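Local coordinates for protein flagellin (Burkholderia pseudomallei, PDB 4CFI) that probably polymerises as the flagellin FliC into the filament of the bacterial flagellum, and is recognised by the immune system, at residues T114-W126 and L185-D199. Sequence-based numbering, arbitrary orientation. Where two conformers were deposited one is given.
Sequences TIKVAIDSSGAAW and LALSTSATSALSATD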
loop_
_atom_site.group_PDB
_atom_site.type_symbol
_atom_site.label_atom_id
_atom_site.label_comp_id
_atom_site.label_asym_id
_atom_site.label_seq_id
_atom_site.Cartn_x
_atom_site.Cartn_y
_atom_site.Cartn_z
ATOM N N THR A 114 -13.102 -2.411 9.698
ATOM C CA THR A 114 -14.157 -1.943 10.563
ATOM C C THR A 114 -14.265 -2.900 11.751
ATOM O O THR A 114 -14.332 -4.121 11.582
ATOM C CB THR A 114 -15.480 -1.904 9.786
ATOM O OG1 THR A 114 -15.338 -0.991 8.698
ATOM C CG2 THR A 114 -16.649 -1.486 10.672
ATOM N N ILE A 115 -14.279 -2.319 12.946
ATOM C CA ILE A 115 -14.275 -3.064 14.213
ATOM C C ILE A 115 -15.630 -2.884 14.888
ATOM O O ILE A 115 -16.093 -1.748 15.064
ATOM C CB ILE A 115 -13.176 -2.555 15.188
ATOM C CG1 ILE A 115 -11.811 -2.471 14.482
ATOM C CG2 ILE A 115 -13.140 -3.391 16.455
ATOM C CD1 ILE A 115 -10.790 -1.652 15.242
ATOM N N LYS A 116 -16.278 -3.990 15.270
ATOM C CA LYS A 116 -17.515 -3.910 16.058
ATOM C C LYS A 116 -17.167 -3.647 17.519
ATOM O O LYS A 116 -16.364 -4.361 18.101
ATOM C CB LYS A 116 -18.354 -5.197 15.916
ATOM C CG LYS A 116 -19.624 -5.191 16.760
ATOM C CD LYS A 116 -20.366 -6.514 16.733
ATOM C CE LYS A 116 -21.659 -6.433 17.525
ATOM N NZ LYS A 116 -22.419 -7.711 17.491
ATOM N N VAL A 117 -17.790 -2.627 18.097
ATOM C CA VAL A 117 -17.501 -2.137 19.444
ATOM C C VAL A 117 -18.813 -1.808 20.162
ATOM O O VAL A 117 -19.891 -1.918 19.588
ATOM C CB VAL A 117 -16.598 -0.874 19.421
ATOM C CG1 VAL A 117 -15.276 -1.192 18.747
ATOM C CG2 VAL A 117 -17.294 0.317 18.770
ATOM N N ALA A 118 -18.705 -1.412 21.427
ATOM C CA ALA A 118 -19.863 -1.012 22.233
ATOM C C ALA A 118 -19.416 0.040 23.235
ATOM O O ALA A 118 -19.006 -0.291 24.353
ATOM C CB ALA A 118 -20.494 -2.212 22.943
ATOM N N ILE A 119 -19.439 1.305 22.815
ATOM C CA ILE A 119 -18.912 2.410 23.599
ATOM C C ILE A 119 -19.840 3.611 23.564
ATOM O O ILE A 119 -20.674 3.745 22.658
ATOM C CB ILE A 119 -17.484 2.830 23.146
ATOM C CG1 ILE A 119 -17.492 3.370 21.717
ATOM C CG2 ILE A 119 -16.494 1.677 23.330
ATOM C CD1 ILE A 119 -16.129 3.754 21.163
ATOM N N ASP A 120 -19.694 4.487 24.556
ATOM C CA ASP A 120 -20.378 5.763 24.544
ATOM C C ASP A 120 -19.568 6.824 23.799
ATOM O O ASP A 120 -18.519 6.545 23.214
ATOM C CB ASP A 120 -20.783 6.176 25.985
ATOM C CG ASP A 120 -19.625 6.592 26.872
ATOM O OD1 ASP A 120 -18.519 6.817 26.366
ATOM O OD2 ASP A 120 -19.856 6.658 28.111
ATOM N N SER A 121 -20.064 8.057 23.800
ATOM C CA SER A 121 -19.433 9.119 23.006
ATOM C C SER A 121 -18.058 9.533 23.540
ATOM O O SER A 121 -17.308 10.218 22.837
ATOM C CB SER A 121 -20.357 10.337 22.907
ATOM O OG SER A 121 -20.597 10.922 24.189
ATOM N N SER A 122 -17.736 9.147 24.772
ATOM C CA SER A 122 -16.426 9.395 25.372
ATOM C C SER A 122 -15.460 8.215 25.246
ATOM O O SER A 122 -14.335 8.300 25.725
ATOM C CB SER A 122 -16.556 9.747 26.861
ATOM O OG SER A 122 -17.340 10.902 27.050
ATOM N N GLY A 123 -15.898 7.103 24.657
ATOM C CA GLY A 123 -15.062 5.914 24.528
ATOM C C GLY A 123 -15.126 4.928 25.687
ATOM O O GLY A 123 -14.334 3.993 25.724
ATOM N N ALA A 124 -16.004 5.159 26.662
ATOM C CA ALA A 124 -16.206 4.211 27.771
ATOM C C ALA A 124 -17.112 3.058 27.325
ATOM O O ALA A 124 -17.936 3.228 26.439
ATOM C CB ALA A 124 -16.808 4.907 28.984
ATOM N N ALA A 125 -16.969 1.887 27.931
ATOM C CA ALA A 125 -17.815 0.742 27.603
ATOM C C ALA A 125 -19.283 1.102 27.825
ATOM O O ALA A 125 -19.646 1.718 28.822
ATOM C CB ALA A 125 -17.449 -0.467 28.457
ATOM N N TRP A 126 -20.121 0.707 26.877
ATOM C CA TRP A 126 -21.559 0.920 26.968
ATOM C C TRP A 126 -22.141 -0.003 28.035
ATOM O O TRP A 126 -21.766 -1.180 28.119
ATOM C CB TRP A 126 -22.225 0.626 25.622
ATOM C CG TRP A 126 -23.650 1.101 25.559
ATOM C CD1 TRP A 126 -24.773 0.360 25.759
ATOM C CD2 TRP A 126 -24.095 2.451 25.341
ATOM N NE1 TRP A 126 -25.891 1.147 25.655
ATOM C CE2 TRP A 126 -25.514 2.442 25.401
ATOM C CE3 TRP A 126 -23.437 3.661 25.082
ATOM C CZ2 TRP A 126 -26.276 3.605 25.216
ATOM C CZ3 TRP A 126 -24.186 4.808 24.907
ATOM C CH2 TRP A 126 -25.597 4.772 24.966
ATOM N N LEU A 185 -1.918 -0.016 15.615
ATOM C CA LEU A 185 -3.257 0.136 16.132
ATOM C C LEU A 185 -3.395 -0.713 17.379
ATOM O O LEU A 185 -3.063 -1.881 17.348
ATOM C CB LEU A 185 -4.287 -0.294 15.084
ATOM C CG LEU A 185 -5.742 0.022 15.438
ATOM C CD1 LEU A 185 -6.013 1.521 15.399
ATOM C CD2 LEU A 185 -6.699 -0.720 14.511
ATOM N N ALA A 186 -3.926 -0.103 18.441
ATOM C CA ALA A 186 -4.165 -0.741 19.724
ATOM C C ALA A 186 -5.593 -0.403 20.161
ATOM O O ALA A 186 -5.972 0.759 20.182
ATOM C CB ALA A 186 -3.168 -0.221 20.748
ATOM N N LEU A 187 -6.385 -1.430 20.456
ATOM C CA LEU A 187 -7.793 -1.279 20.798
ATOM C C LEU A 187 -7.992 -1.496 22.298
ATOM O O LEU A 187 -7.572 -2.522 22.830
ATOM C CB LEU A 187 -8.600 -2.325 20.047
ATOM C CG LEU A 187 -10.119 -2.263 20.200
ATOM C CD1 LEU A 187 -10.698 -1.026 19.533
ATOM C CD2 LEU A 187 -10.754 -3.518 19.598
ATOM N N SER A 188 -8.661 -0.569 22.966
ATOM C CA SER A 188 -8.897 -0.692 24.390
ATOM C C SER A 188 -9.725 -1.908 24.717
ATOM O O SER A 188 -10.585 -2.306 23.941
ATOM C CB SER A 188 -9.617 0.544 24.911
ATOM O OG SER A 188 -10.907 0.651 24.305
ATOM N N THR A 189 -9.532 -2.452 25.910
ATOM C CA THR A 189 -10.422 -3.522 26.356
ATOM C C THR A 189 -11.859 -2.993 26.525
ATOM O O THR A 189 -12.830 -3.728 26.281
ATOM C CB THR A 189 -9.907 -4.205 27.627
ATOM O OG1 THR A 189 -9.723 -3.212 28.631
ATOM C CG2 THR A 189 -8.579 -4.931 27.358
ATOM N N SER A 190 -11.996 -1.736 26.942
ATOM C CA SER A 190 -13.313 -1.130 27.115
ATOM C C SER A 190 -14.116 -1.050 25.822
ATOM O O SER A 190 -15.332 -0.946 25.871
ATOM C CB SER A 190 -13.193 0.259 27.740
ATOM O OG SER A 190 -12.805 0.175 29.097
ATOM N N ALA A 191 -13.447 -1.061 24.672
ATOM C CA ALA A 191 -14.167 -1.006 23.396
ATOM C C ALA A 191 -15.058 -2.220 23.142
ATOM O O ALA A 191 -16.057 -2.093 22.423
ATOM C CB ALA A 191 -13.191 -0.829 22.245
ATOM N N THR A 192 -14.700 -3.389 23.699
ATOM C CA THR A 192 -15.446 -4.612 23.423
ATOM C C THR A 192 -15.857 -5.392 24.672
ATOM O O THR A 192 -16.429 -6.474 24.548
ATOM C CB THR A 192 -14.661 -5.545 22.484
ATOM O OG1 THR A 192 -13.489 -5.984 23.174
ATOM C CG2 THR A 192 -14.312 -4.866 21.140
ATOM N N SER A 193 -15.563 -4.876 25.860
ATOM C CA SER A 193 -15.835 -5.645 27.084
ATOM C C SER A 193 -17.313 -5.930 27.286
ATOM O O SER A 193 -17.658 -6.919 27.926
ATOM C CB SER A 193 -15.252 -4.962 28.318
ATOM O OG SER A 193 -15.763 -3.652 28.453
ATOM N N ALA A 194 -18.174 -5.097 26.709
ATOM C CA ALA A 194 -19.608 -5.311 26.848
ATOM C C ALA A 194 -20.168 -6.341 25.874
ATOM O O ALA A 194 -21.345 -6.721 25.987
ATOM C CB ALA A 194 -20.342 -3.989 26.682
ATOM N N LEU A 195 -19.352 -6.742 24.900
ATOM C CA LEU A 195 -19.750 -7.674 23.851
ATOM C C LEU A 195 -19.409 -9.121 24.224
ATOM O O LEU A 195 -18.690 -9.368 25.186
ATOM C CB LEU A 195 -19.067 -7.308 22.537
ATOM C CG LEU A 195 -19.394 -5.909 21.999
ATOM C CD1 LEU A 195 -18.580 -5.660 20.745
ATOM C CD2 LEU A 195 -20.881 -5.725 21.739
ATOM N N SER A 196 -19.932 -10.071 23.454
ATOM C CA SER A 196 -19.675 -11.492 23.659
ATOM C C SER A 196 -18.200 -11.845 23.459
ATOM O O SER A 196 -17.444 -11.124 22.798
ATOM C CB SER A 196 -20.498 -12.328 22.673
ATOM O OG SER A 196 -19.993 -12.202 21.350
ATOM N N ALA A 197 -17.799 -13.002 23.976
ATOM C CA ALA A 197 -16.441 -13.513 23.766
ATOM C C ALA A 197 -16.113 -13.616 22.272
ATOM O O ALA A 197 -15.017 -13.274 21.849
ATOM C CB ALA A 197 -16.266 -14.867 24.444
ATOM N N THR A 198 -17.078 -14.049 21.472
ATOM C CA THR A 198 -16.861 -14.187 20.044
ATOM C C THR A 198 -16.647 -12.819 19.387
ATOM O O THR A 198 -15.762 -12.667 18.540
ATOM C CB THR A 198 -18.032 -14.931 19.373
ATOM O OG1 THR A 198 -18.083 -16.281 19.857
ATOM C CG2 THR A 198 -17.871 -14.944 17.847
ATOM N N ASP A 199 -17.439 -11.822 19.772
ATOM C CA ASP A 199 -17.227 -10.478 19.241
ATOM C C ASP A 199 -15.878 -9.904 19.682
ATOM O O ASP A 199 -15.242 -9.190 18.919
ATOM C CB ASP A 199 -18.332 -9.513 19.662
ATOM C CG ASP A 199 -19.631 -9.691 18.877
ATOM O OD1 ASP A 199 -19.615 -10.292 17.800
ATOM O OD2 ASP A 199 -20.665 -9.191 19.348
HETATM O O HOH W 1 -16.206 -7.200 17.391
HETATM O O HOH W 2 -17.645 -2.558 25.408
HETATM O O HOH W 3 -11.915 2.798 25.773
HETATM O O HOH W 4 -15.139 1.615 30.225
#
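Lys116 and Asp199 illustrate how the edge strand of a sheet can be tied to the start of a helix that packs beside it. From CB, which is directed toward 185-199, the lysine runs fully extended. Its CG rests 4.1 Å from CD1 of Leu195; CD and CE slant across the Asp199 carboxylate, CE 3.5 Å from OD2; and NZ closes a salt bridge, 3.0 Å from Asp199 OD2, meeting that oxygen from above the carboxylate plane (38° out of it). With CG anti to the backbone N (chi1 178°), the chain can reach the first turn of helix 197-213, which is preceded by Ser196, the N-cap, whose OG accepts from Asp199 N. Water 1 reinforces the link by donating to both Lys116 O and Asp199 O.

Farther along strand 111-119, direct backbone pairing across the contact comes down to one bond, Ala118 N to Ala191 O at 2.9 Å, nearly collinear with the carbonyl. The side chains around it are largely apolar. Leu195 CD2 lies 3.7 Å from Ala118 CB, Ile119 CG2 reaches Ala191 CA, and Val117 CG1 approaches Ala191 CB. Nearer the beginning of the strand segment, Ile115 CG2 and Leu187 CD2 meet at 3.9 Å, the two side chains running past one another in opposite senses; Leu187 also touches helix 160-167.

Beyond the strand, Ala125 CB sits 3.4 Å from Ser190 O. That carbonyl and Ala118 O both accept from water 2, which in turn accepts from Ala194 N. Strand 111-119 pairs with strand 135-142 along its other edge, so within the flagellin D2 region apolar contacts and bridging waters chiefly join an irregular loop to the sheet. The lone salt bridge, between an exposed lysine and a partly exposed aspartate, is probably screened by solvent and likely to contribute modestly.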